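Local structure of tailspike protein (Siphovirus 9NA, 3RIQ) at residues A[64-69]-A[142-147]. The protein probably recognises lipopolysaccharide on the surface of Salmonella as the receptor of the phage and cleaves its O-antigen chains as an endorhamnosidase. Sequence-based numbering, arbitrary orientation.
Sequences IGDGVL and QVAGAT
Gly67 and Thr147 sit at the heart of a short parallel strand pairing in which three backbone hydrogen bonds step from one strand to the other. Gly67 uses both its polar atoms: its N reaches Gly145 O at 2.8 Å. Its O takes Thr147 N at 3.0 Å. Leu69 N then closes on Thr147 O at 2.9 Å. All three are nearly straight at hydrogen, although Thr147 N lies 20° off the plane of its acceptor carbonyl. Val68 CA adds a C-H...O contact to Thr147 O, 3.3 Å away. This is the tight part: Ala146 CB comes within 3.4 Å of Gly65 O on the buried side, where Met85 of strand 79-87 also touches it. On the other face Val68 and Thr147 project together; Val68 CG2, anti to its backbone N, rests 3.7 Å from Thr147 O. Gly67 and Gly145 both have positive phi, a backbone shape that glycine takes without strain.

Towards residue 143 the fit is looser and more open. The Asp66 carboxylate reaches over the incoming backbone, its OD1 3.5 Å from Ala144 CA, while exposed Val143 merely flanks Asp66 CB through CG1. The acid's strongest partner is Thr89, whose OG1 bonds OD2; Thr87 OG1, at the end of strand 79-87, bonds Gly145 N. The 72 intervening residues include helices 107-112 and 137-140, and strand 146-151 re-enters beside strand 67-72 after this long excursion: stacking of parallel strands from successive coils, as in the right-handed beta-helix of P22-like tailspikes.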
loop_
_atom_site.group_PDB
_atom_site.type_symbol
_atom_site.label_atom_id
_atom_site.label_comp_id
_atom_site.label_asym_id
_atom_site.label_seq_id
_atom_site.Cartn_x
_atom_site.Cartn_y
_atom_site.Cartn_z
ATOM N N ILE A 64 8.742 7.639 39.108
ATOM C CA ILE A 64 9.092 6.304 39.570
ATOM C C ILE A 64 8.160 5.850 40.674
ATOM O O ILE A 64 7.996 6.562 41.663
ATOM C CB ILE A 64 10.549 6.278 40.105
ATOM C CG1 ILE A 64 11.539 6.742 39.038
ATOM C CG2 ILE A 64 10.923 4.868 40.671
ATOM C CD1 ILE A 64 12.947 7.077 39.594
ATOM N N GLY A 65 7.517 4.692 40.528
ATOM C CA GLY A 65 6.619 4.215 41.581
ATOM C C GLY A 65 6.071 2.858 41.236
ATOM O O GLY A 65 6.178 2.424 40.099
ATOM N N ASP A 66 5.461 2.211 42.232
ATOM C CA ASP A 66 4.625 1.036 42.008
ATOM C C ASP A 66 3.180 1.458 42.212
ATOM O O ASP A 66 2.824 1.944 43.296
ATOM C CB ASP A 66 4.943 -0.042 43.043
ATOM C CG ASP A 66 6.332 -0.593 42.913
ATOM O OD1 ASP A 66 6.873 -0.668 41.792
ATOM O OD2 ASP A 66 6.878 -0.962 43.965
ATOM N N GLY A 67 2.340 1.288 41.208
ATOM C CA GLY A 67 0.948 1.700 41.299
ATOM C C GLY A 67 0.649 2.919 40.416
ATOM O O GLY A 67 1.287 3.135 39.381
ATOM N N VAL A 68 -0.339 3.713 40.839
ATOM C CA VAL A 68 -0.896 4.763 39.998
ATOM C C VAL A 68 -0.544 6.174 40.480
ATOM O O VAL A 68 -0.600 6.470 41.682
ATOM C CB VAL A 68 -2.456 4.600 39.877
ATOM C CG1 VAL A 68 -3.168 4.862 41.202
ATOM C CG2 VAL A 68 -3.023 5.553 38.835
ATOM N N LEU A 69 -0.214 7.041 39.528
ATOM C CA LEU A 69 -0.076 8.493 39.779
ATOM C C LEU A 69 -1.234 9.172 39.007
ATOM O O LEU A 69 -1.296 9.092 37.767
ATOM C CB LEU A 69 1.299 8.963 39.273
ATOM C CG LEU A 69 1.577 10.481 39.292
ATOM C CD1 LEU A 69 1.430 11.065 40.735
ATOM C CD2 LEU A 69 3.004 10.729 38.782
ATOM N N GLN A 142 2.938 -10.206 43.166
ATOM C CA GLN A 142 3.918 -9.116 43.068
ATOM C C GLN A 142 3.256 -7.754 42.868
ATOM O O GLN A 142 2.237 -7.669 42.201
ATOM C CB GLN A 142 4.927 -9.394 41.956
ATOM C CG GLN A 142 4.352 -9.380 40.548
ATOM C CD GLN A 142 5.432 -9.534 39.512
ATOM O OE1 GLN A 142 6.597 -9.174 39.763
ATOM N NE2 GLN A 142 5.069 -10.075 38.335
ATOM N N VAL A 143 3.869 -6.716 43.451
ATOM C CA VAL A 143 3.434 -5.312 43.358
ATOM C C VAL A 143 4.517 -4.518 42.633
ATOM O O VAL A 143 5.632 -4.337 43.140
ATOM C CB VAL A 143 3.223 -4.728 44.784
ATOM C CG1 VAL A 143 2.830 -3.258 44.733
ATOM C CG2 VAL A 143 2.158 -5.519 45.506
ATOM N N ALA A 144 4.172 -4.026 41.440
ATOM C CA ALA A 144 5.146 -3.392 40.562
ATOM C C ALA A 144 4.364 -2.664 39.479
ATOM O O ALA A 144 3.155 -2.829 39.376
ATOM C CB ALA A 144 6.063 -4.461 39.898
ATOM N N GLY A 145 5.079 -1.901 38.653
ATOM C CA GLY A 145 4.480 -1.244 37.471
ATOM C C GLY A 145 4.031 0.161 37.783
ATOM O O GLY A 145 3.401 0.381 38.812
ATOM N N ALA A 146 4.354 1.104 36.894
ATOM C CA ALA A 146 4.056 2.527 37.088
ATOM C C ALA A 146 3.058 2.973 36.022
ATOM O O ALA A 146 3.389 2.995 34.817
ATOM C CB ALA A 146 5.357 3.339 36.958
ATOM N N THR A 147 1.867 3.376 36.465
ATOM C CA THR A 147 0.825 3.869 35.552
ATOM C C THR A 147 0.489 5.318 35.843
ATOM O O THR A 147 0.176 5.683 37.001
ATOM C CB THR A 147 -0.452 2.992 35.705
ATOM O OG1 THR A 147 -0.088 1.627 35.467
ATOM C CG2 THR A 147 -1.535 3.387 34.716
#